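Local coordinates for ATP/GTP-binding site-containing protein A (Brucella abortus, PDB 6NTR) that functions in the periplasm to maintain the integrity of the cell envelope, at residues D202-Y214 with I218-S230. Sequence-based numbering, arbitrary orientation.
Unlike the reference sequence in segment 218-230: Met222 (reference Leu). With EDO (1,2-ethanediol), chain G.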
ATOM      1  N   ASP A 202     -20.180  10.784   0.566  1.00 93.45           N
ATOM      2  CA  ASP A 202     -20.290  12.174   0.997  1.00 85.99           C
ATOM      3  C   ASP A 202     -19.011  12.856   0.568  1.00 76.96           C
ATOM      4  O   ASP A 202     -18.483  13.673   1.288  1.00 67.99           O
ATOM      5  CB  ASP A 202     -20.376  12.318   2.521  1.00 84.10           C
ATOM      6  CG  ASP A 202     -21.104  11.188   3.197  1.00 87.07           C
ATOM      7  OD1 ASP A 202     -22.276  10.977   2.882  1.00 92.62           O
ATOM      8  OD2 ASP A 202     -20.507  10.522   4.052  1.00 85.45           O
ATOM      9  N   GLY A 203     -18.490  12.492  -0.588  1.00 79.81           N
ATOM     10  CA  GLY A 203     -17.213  13.022  -1.009  1.00 77.64           C
ATOM     11  C   GLY A 203     -16.157  12.395  -0.106  1.00 80.97           C
ATOM     12  O   GLY A 203     -15.075  12.927   0.091  1.00 82.44           O
HETATM   13  N   MSE A 204     -16.502  11.255   0.470  1.00 77.31           N
HETATM   14  CA  MSE A 204     -15.630  10.539   1.370  1.00 65.28           C
HETATM   15  C   MSE A 204     -14.605   9.823   0.574  1.00 57.12           C
HETATM   16  O   MSE A 204     -14.883   9.508  -0.585  1.00 56.72           O
HETATM   17  CB  MSE A 204     -16.468   9.514   2.112  1.00 67.16           C
HETATM   18  CG  MSE A 204     -16.870  10.003   3.492  1.00 70.34           C
HETATM   19 SE   MSE A 204     -17.764   8.565   4.483  0.45 78.40          SE
HETATM   20  CE  MSE A 204     -16.645   8.472   6.090  1.00 73.92           C
ATOM     21  N   PRO A 205     -13.436   9.551   1.134  1.00 53.87           N
ATOM     22  CA  PRO A 205     -12.462   8.795   0.341  1.00 61.32           C
ATOM     23  C   PRO A 205     -12.818   7.305   0.430  1.00 68.92           C
ATOM     24  O   PRO A 205     -13.399   6.908   1.427  1.00 75.54           O
ATOM     25  CB  PRO A 205     -11.136   9.096   1.019  1.00 57.75           C
ATOM     26  CG  PRO A 205     -11.465   9.213   2.440  1.00 51.62           C
ATOM     27  CD  PRO A 205     -12.808   9.848   2.499  1.00 50.22           C
ATOM     28  N   ILE A 206     -12.498   6.505  -0.576  1.00 64.61           N
ATOM     29  CA  ILE A 206     -12.820   5.087  -0.515  1.00 65.82           C
ATOM     30  C   ILE A 206     -11.955   4.381   0.521  1.00 61.65           C
ATOM     31  O   ILE A 206     -12.363   3.365   1.084  1.00 64.62           O
ATOM     32  CB  ILE A 206     -12.667   4.442  -1.898  1.00 67.78           C
ATOM     33  CG1 ILE A 206     -11.234   4.620  -2.374  1.00 70.18           C
ATOM     34  CG2 ILE A 206     -13.654   5.043  -2.896  1.00 66.51           C
ATOM     35  CD1 ILE A 206     -11.017   4.202  -3.771  1.00 71.50           C
ATOM     36  N   TYR A 207     -10.780   4.916   0.817  1.00 57.06           N
ATOM     37  CA  TYR A 207      -9.864   4.289   1.751  1.00 51.59           C
ATOM     38  C   TYR A 207      -8.876   5.360   2.188  1.00 49.33           C
ATOM     39  O   TYR A 207      -8.558   6.271   1.428  1.00 51.26           O
ATOM     40  CB  TYR A 207      -9.178   3.076   1.094  1.00 44.36           C
ATOM     41  CG  TYR A 207      -7.819   2.663   1.618  1.00 46.60           C
ATOM     42  CD1 TYR A 207      -7.697   1.776   2.681  1.00 50.94           C
ATOM     43  CD2 TYR A 207      -6.659   3.096   1.005  1.00 44.10           C
ATOM     44  CE1 TYR A 207      -6.445   1.373   3.144  1.00 49.66           C
ATOM     45  CE2 TYR A 207      -5.413   2.703   1.463  1.00 42.33           C
ATOM     46  CZ  TYR A 207      -5.312   1.851   2.525  1.00 50.21           C
ATOM     47  OH  TYR A 207      -4.065   1.477   2.957  1.00 60.21           O
ATOM     48  N   ARG A 208      -8.417   5.261   3.425  1.00 47.97           N
ATOM     49  CA  ARG A 208      -7.502   6.248   3.965  1.00 41.04           C
ATOM     50  C   ARG A 208      -6.489   5.567   4.868  1.00 46.21           C
ATOM     51  O   ARG A 208      -6.873   4.766   5.725  1.00 53.59           O
ATOM     52  CB  ARG A 208      -8.265   7.304   4.750  1.00 41.20           C
ATOM     53  CG  ARG A 208      -7.385   8.403   5.276  1.00 44.46           C
ATOM     54  CD  ARG A 208      -8.201   9.623   5.614  1.00 51.31           C
ATOM     55  NE  ARG A 208      -9.051   9.402   6.775  1.00 59.74           N
ATOM     56  CZ  ARG A 208      -8.602   9.184   8.005  1.00 64.91           C
ATOM     57  NH1 ARG A 208      -7.302   9.183   8.271  1.00 64.40           N
ATOM     58  NH2 ARG A 208      -9.466   8.980   8.979  1.00 68.88           N
ATOM     59  N   ILE A 209      -5.229   5.918   4.699  1.00 45.39           N
ATOM     60  CA  ILE A 209      -4.170   5.367   5.500  1.00 41.36           C
ATOM     61  C   ILE A 209      -3.242   6.414   6.081  1.00 36.90           C
ATOM     62  O   ILE A 209      -2.814   7.300   5.394  1.00 39.35           O
ATOM     63  CB  ILE A 209      -3.331   4.355   4.690  1.00 45.01           C
ATOM     64  CG1 ILE A 209      -2.292   3.706   5.578  1.00 53.93           C
ATOM     65  CG2 ILE A 209      -2.612   5.021   3.548  1.00 36.45           C
ATOM     66  CD1 ILE A 209      -1.482   2.626   4.901  1.00 57.88           C
ATOM     67  N   ASN A 210      -2.912   6.261   7.344  1.00 37.19           N
ATOM     68  CA  ASN A 210      -1.995   7.139   8.011  1.00 37.03           C
ATOM     69  C   ASN A 210      -0.749   6.356   8.345  1.00 47.81           C
ATOM     70  O   ASN A 210      -0.841   5.291   8.885  1.00 58.32           O
ATOM     71  CB  ASN A 210      -2.592   7.650   9.310  1.00 40.32           C
ATOM     72  CG  ASN A 210      -3.868   8.400   9.101  1.00 56.45           C
ATOM     73  OD1 ASN A 210      -4.915   7.822   8.890  1.00 60.17           O
ATOM     74  ND2 ASN A 210      -3.783   9.707   9.167  1.00 66.92           N
ATOM     75  N   PHE A 211       0.417   6.888   8.040  1.00 44.31           N
ATOM     76  CA  PHE A 211       1.642   6.197   8.355  1.00 39.14           C
ATOM     77  C   PHE A 211       2.790   7.139   8.638  1.00 47.03           C
ATOM     78  O   PHE A 211       2.743   8.279   8.272  1.00 53.99           O
ATOM     79  CB  PHE A 211       2.018   5.218   7.220  1.00 42.81           C
ATOM     80  CG  PHE A 211       2.250   5.865   5.891  1.00 45.63           C
ATOM     81  CD1 PHE A 211       1.213   6.096   5.033  1.00 45.22           C
ATOM     82  CD2 PHE A 211       3.505   6.231   5.504  1.00 43.29           C
ATOM     83  CE1 PHE A 211       1.424   6.689   3.823  1.00 42.73           C
ATOM     84  CE2 PHE A 211       3.718   6.829   4.296  1.00 39.56           C
ATOM     85  CZ  PHE A 211       2.675   7.055   3.457  1.00 39.40           C
ATOM     86  N   LYS A 212       3.826   6.624   9.278  1.00 52.70           N
ATOM     87  CA  LYS A 212       5.037   7.371   9.560  1.00 58.41           C
ATOM     88  C   LYS A 212       6.041   6.895   8.522  1.00 62.29           C
ATOM     89  O   LYS A 212       6.321   5.721   8.436  1.00 67.48           O
ATOM     90  CB  LYS A 212       5.539   7.057  10.955  1.00 57.51           C
ATOM     91  CG  LYS A 212       4.749   7.722  12.061  1.00 58.11           C
ATOM     92  CD  LYS A 212       5.204   7.248  13.423  1.00 61.48           C
ATOM     93  CE  LYS A 212       4.684   8.131  14.544  1.00 68.86           C
ATOM     94  NZ  LYS A 212       3.392   8.783  14.219  1.00 70.66           N
ATOM     95  N   LEU A 213       6.591   7.800   7.735  1.00 61.23           N
ATOM     96  CA  LEU A 213       7.495   7.437   6.660  1.00 58.75           C
ATOM     97  C   LEU A 213       8.929   7.927   6.756  1.00 59.16           C
ATOM     98  O   LEU A 213       9.168   9.070   7.091  1.00 60.59           O
ATOM     99  CB  LEU A 213       6.876   7.923   5.357  1.00 62.17           C
ATOM    100  CG  LEU A 213       7.704   8.129   4.103  1.00 67.60           C
ATOM    101  CD1 LEU A 213       7.789   6.836   3.325  1.00 68.80           C
ATOM    102  CD2 LEU A 213       7.053   9.186   3.242  1.00 70.10           C
ATOM    103  N   TYR A 214       9.872   7.039   6.462  1.00 55.66           N
ATOM    104  CA  TYR A 214      11.302   7.330   6.462  1.00 53.27           C
ATOM    105  C   TYR A 214      11.742   7.818   5.091  1.00 54.33           C
ATOM    106  O   TYR A 214      11.112   7.535   4.077  1.00 58.94           O
ATOM    107  CB  TYR A 214      12.121   6.094   6.842  1.00 51.97           C
ATOM    108  CG  TYR A 214      11.973   5.708   8.272  1.00 52.95           C
ATOM    109  CD1 TYR A 214      10.843   5.038   8.709  1.00 55.16           C
ATOM    110  CD2 TYR A 214      12.950   6.025   9.199  1.00 57.55           C
ATOM    111  CE1 TYR A 214      10.682   4.695  10.033  1.00 60.53           C
ATOM    112  CE2 TYR A 214      12.804   5.686  10.523  1.00 62.62           C
ATOM    113  CZ  TYR A 214      11.665   5.020  10.935  1.00 65.82           C
ATOM    114  OH  TYR A 214      11.505   4.682  12.254  1.00 69.62           O
ATOM    115  N   ILE A 218      11.025   3.182   4.093  1.00 43.80           N
ATOM    116  CA  ILE A 218      10.455   2.360   5.144  1.00 41.48           C
ATOM    117  C   ILE A 218       9.269   3.101   5.726  1.00 41.45           C
ATOM    118  O   ILE A 218       9.196   4.319   5.658  1.00 43.39           O
ATOM    119  CB  ILE A 218      11.524   2.056   6.203  1.00 41.27           C
ATOM    120  CG1 ILE A 218      12.660   1.258   5.562  1.00 42.79           C
ATOM    121  CG2 ILE A 218      10.948   1.267   7.350  1.00 40.96           C
ATOM    122  CD1 ILE A 218      13.663   0.737   6.542  1.00 50.08           C
ATOM    123  N   THR A 219       8.287   2.365   6.221  1.00 42.43           N
ATOM    124  CA  THR A 219       7.133   2.951   6.876  1.00 37.37           C
ATOM    125  C   THR A 219       6.779   2.105   8.079  1.00 40.07           C
ATOM    126  O   THR A 219       7.113   0.925   8.140  1.00 48.24           O
ATOM    127  CB  THR A 219       5.906   3.016   5.978  1.00 45.79           C
ATOM    128  OG1 THR A 219       5.342   1.712   5.875  1.00 52.73           O
ATOM    129  CG2 THR A 219       6.269   3.472   4.624  1.00 46.68           C
ATOM    130  N   ARG A 220       6.068   2.703   9.026  1.00 42.74           N
ATOM    131  CA  ARG A 220       5.680   2.009  10.245  1.00 43.03           C
ATOM    132  C   ARG A 220       4.429   2.668  10.788  1.00 38.69           C
ATOM    133  O   ARG A 220       3.858   3.557  10.159  1.00 39.11           O
ATOM    134  CB  ARG A 220       6.807   2.024  11.268  1.00 47.54           C
ATOM    135  CG  ARG A 220       7.224   3.405  11.711  1.00 50.95           C
ATOM    136  CD  ARG A 220       8.332   3.284  12.733  1.00 52.22           C
ATOM    137  NE  ARG A 220       8.844   4.565  13.195  1.00 54.24           N
ATOM    138  CZ  ARG A 220       8.326   5.253  14.206  1.00 62.32           C
ATOM    139  NH1 ARG A 220       7.268   4.787  14.861  1.00 63.52           N
ATOM    140  NH2 ARG A 220       8.872   6.405  14.567  1.00 67.66           N
ATOM    141  N   ASP A 221       3.963   2.225  11.939  1.00 41.50           N
ATOM    142  CA  ASP A 221       2.837   2.855  12.615  1.00 48.82           C
ATOM    143  C   ASP A 221       1.658   3.068  11.711  1.00 53.48           C
ATOM    144  O   ASP A 221       1.075   4.121  11.705  1.00 59.89           O
ATOM    145  CB  ASP A 221       3.254   4.186  13.241  1.00 55.73           C
ATOM    146  CG  ASP A 221       2.401   4.580  14.426  1.00 59.64           C
ATOM    147  OD1 ASP A 221       1.253   4.146  14.537  1.00 59.35           O
ATOM    148  OD2 ASP A 221       2.889   5.345  15.254  1.00 61.32           O
HETATM  149  N   MSE A 222       1.325   2.080  10.921  1.00 55.01           N
HETATM  150  CA  MSE A 222       0.230   2.189   9.997  1.00 54.04           C
HETATM  151  C   MSE A 222      -1.112   2.118  10.606  1.00 50.07           C
HETATM  152  O   MSE A 222      -1.288   1.519  11.655  1.00 54.25           O
HETATM  153  CB  MSE A 222       0.246   1.061   8.987  1.00 60.95           C
HETATM  154  CG  MSE A 222       1.443   0.150   9.147  1.00 76.62           C
HETATM  155 SE   MSE A 222       2.115   0.055   7.352  0.82 90.03          SE
HETATM  156  CE  MSE A 222       0.474  -0.608   6.534  1.00 94.04           C
ATOM    157  N   THR A 223      -2.052   2.806   9.999  1.00 49.33           N
ATOM    158  CA  THR A 223      -3.424   2.730  10.402  1.00 51.72           C
ATOM    159  C   THR A 223      -4.196   2.772   9.110  1.00 50.74           C
ATOM    160  O   THR A 223      -3.996   3.645   8.309  1.00 49.76           O
ATOM    161  CB  THR A 223      -3.831   3.893  11.310  1.00 56.60           C
ATOM    162  OG1 THR A 223      -3.193   3.747  12.573  1.00 60.42           O
ATOM    163  CG2 THR A 223      -5.309   3.894  11.517  1.00 55.84           C
HETATM  164  N   MSE A 224      -5.105   1.837   8.920  1.00 52.63           N
HETATM  165  CA  MSE A 224      -5.862   1.812   7.708  1.00 50.35           C
HETATM  166  C   MSE A 224      -7.299   2.001   8.006  1.00 52.24           C
HETATM  167  O   MSE A 224      -7.874   1.181   8.706  1.00 59.78           O
HETATM  168  CB  MSE A 224      -5.578   0.485   7.028  1.00 51.35           C
HETATM  169  CG  MSE A 224      -4.093   0.485   6.748  1.00 68.63           C
HETATM  170 SE   MSE A 224      -3.299  -1.291   6.708  1.00 95.27          SE
HETATM  171  CE  MSE A 224      -3.978  -1.699   4.923  1.00 92.14           C
ATOM    172  N   ASP A 225      -7.903   3.043   7.458  1.00 49.91           N
ATOM    173  CA  ASP A 225      -9.298   3.315   7.672  1.00 56.03           C
ATOM    174  C   ASP A 225      -9.994   2.827   6.437  1.00 56.03           C
ATOM    175  O   ASP A 225      -9.784   3.331   5.361  1.00 51.96           O
ATOM    176  CB  ASP A 225      -9.512   4.819   7.842  1.00 62.20           C
ATOM    177  CG  ASP A 225     -10.770   5.167   8.609  1.00 68.66           C
ATOM    178  OD1 ASP A 225     -11.862   4.838   8.149  1.00 71.00           O
ATOM    179  OD2 ASP A 225     -10.671   5.802   9.664  1.00 72.45           O
ATOM    180  N   TYR A 226     -10.834   1.823   6.624  1.00 61.06           N
ATOM    181  CA  TYR A 226     -11.586   1.203   5.552  1.00 59.43           C
ATOM    182  C   TYR A 226     -12.997   1.703   5.511  1.00 68.31           C
ATOM    183  O   TYR A 226     -13.787   1.225   4.731  1.00 70.77           O
ATOM    184  CB  TYR A 226     -11.605  -0.306   5.731  1.00 58.49           C
ATOM    185  CG  TYR A 226     -10.267  -0.951   5.527  1.00 65.60           C
ATOM    186  CD1 TYR A 226      -9.770  -1.163   4.264  1.00 72.43           C
ATOM    187  CD2 TYR A 226      -9.496  -1.335   6.596  1.00 64.55           C
ATOM    188  CE1 TYR A 226      -8.539  -1.734   4.078  1.00 73.27           C
ATOM    189  CE2 TYR A 226      -8.273  -1.915   6.414  1.00 63.97           C
ATOM    190  CZ  TYR A 226      -7.802  -2.107   5.152  1.00 68.00           C
ATOM    191  OH  TYR A 226      -6.582  -2.682   4.970  1.00 65.54           O
ATOM    192  N   GLY A 227     -13.310   2.674   6.356  1.00 74.51           N
ATOM    193  CA  GLY A 227     -14.651   3.203   6.431  1.00 81.71           C
ATOM    194  C   GLY A 227     -15.257   2.787   7.739  1.00 87.57           C
ATOM    195  O   GLY A 227     -14.985   3.381   8.768  1.00 82.31           O
ATOM    196  N   ASP A 228     -16.059   1.737   7.703  1.00102.43           N
ATOM    197  CA  ASP A 228     -16.713   1.239   8.900  1.00109.80           C
ATOM    198  C   ASP A 228     -15.708   0.794   9.938  1.00107.09           C
ATOM    199  O   ASP A 228     -15.909   1.041  11.110  1.00111.42           O
ATOM    200  CB  ASP A 228     -17.621   0.045   8.589  1.00112.98           C
ATOM    201  CG  ASP A 228     -18.781   0.395   7.696  1.00115.32           C
ATOM    202  OD1 ASP A 228     -19.161   1.578   7.623  1.00114.48           O
ATOM    203  OD2 ASP A 228     -19.314  -0.527   7.058  1.00116.39           O
ATOM    204  N   PHE A 229     -14.632   0.139   9.516  1.00 93.77           N
ATOM    205  CA  PHE A 229     -13.627  -0.350  10.449  1.00 78.55           C
ATOM    206  C   PHE A 229     -12.219   0.056  10.083  1.00 70.17           C
ATOM    207  O   PHE A 229     -11.926   0.241   8.929  1.00 72.30           O
ATOM    208  CB  PHE A 229     -13.687  -1.870  10.526  1.00 76.55           C
ATOM    209  CG  PHE A 229     -12.945  -2.566   9.431  1.00 71.11           C
ATOM    210  CD1 PHE A 229     -13.550  -2.815   8.230  1.00 69.69           C
ATOM    211  CD2 PHE A 229     -11.657  -2.986   9.616  1.00 65.00           C
ATOM    212  CE1 PHE A 229     -12.881  -3.457   7.224  1.00 61.80           C
ATOM    213  CE2 PHE A 229     -10.984  -3.632   8.614  1.00 58.17           C
ATOM    214  CZ  PHE A 229     -11.600  -3.868   7.421  1.00 56.87           C
ATOM    215  N   SER A 230     -11.354   0.197  11.077  1.00 64.21           N
ATOM    216  CA  SER A 230      -9.975   0.544  10.837  1.00 58.98           C
ATOM    217  C   SER A 230      -9.074  -0.513  11.452  1.00 57.92           C
ATOM    218  O   SER A 230      -9.420  -1.171  12.439  1.00 55.94           O
ATOM    219  CB  SER A 230      -9.652   1.943  11.385  1.00 58.55           C
ATOM    220  OG  SER A 230     -10.175   2.092  12.686  1.00 65.66           O
TER
HETATM  221  C1  EDO G 303       7.751   0.067   3.981  1.00 30.95           C
HETATM  222  O1  EDO G 303       7.794  -0.586   5.256  1.00 38.44           O
HETATM  223  C2  EDO G 303       6.330   0.043   3.461  1.00 34.28           C
HETATM  224  O2  EDO G 303       6.318   0.803   2.253  1.00 43.80           O
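An antiparallel beta hairpin with a beta bulge joins strand 207-214 to the returning strands 219-220 and 222-225, a worked example of a bulge that coincides with a corner in a barrel-like fold: Asp221 and Met222 lie opposite the single residue Phe211. Paired backbone hydrogen bonds link Arg208 with Asp225 and Asn210 with Thr223; beyond them the register slips by one, and Lys212 pairs with Arg220. Asp221 has a positive phi (50°), and the chain turns there. Its carboxylate forms a long salt bridge with Lys212, NZ to OD2 3.6 Å. Lys212 CD lies over one face of the Arg220 guanidinium, 3.5 Å from NH1. The extended Arg220 chain carries NE to Tyr214 OH, a 2.8 Å hydrogen bond tilted 20° from the guanidinium plane, while NH1 forms salt bridges with Asp173 and Glu175. Arg208 NH2 and Asp225 OD2 form a salt bridge of 3.5 Å, the oxygen well out of the guanidinium plane, held by charge rather than a directed N-H; Asp225 OD1 pairs with Arg18 and accepts Gly227 N in an Asx turn. On the other face Ile209, with CG1 anti to its nitrogen (chi1 -176°), lies alongside Met224, CD1 3.8 Å from Met224 CG. Strand 207-214 pairs along its other edge with strand 187-195, and strand 222-225 with strand 229-240, within the curled antiparallel wall of the fold.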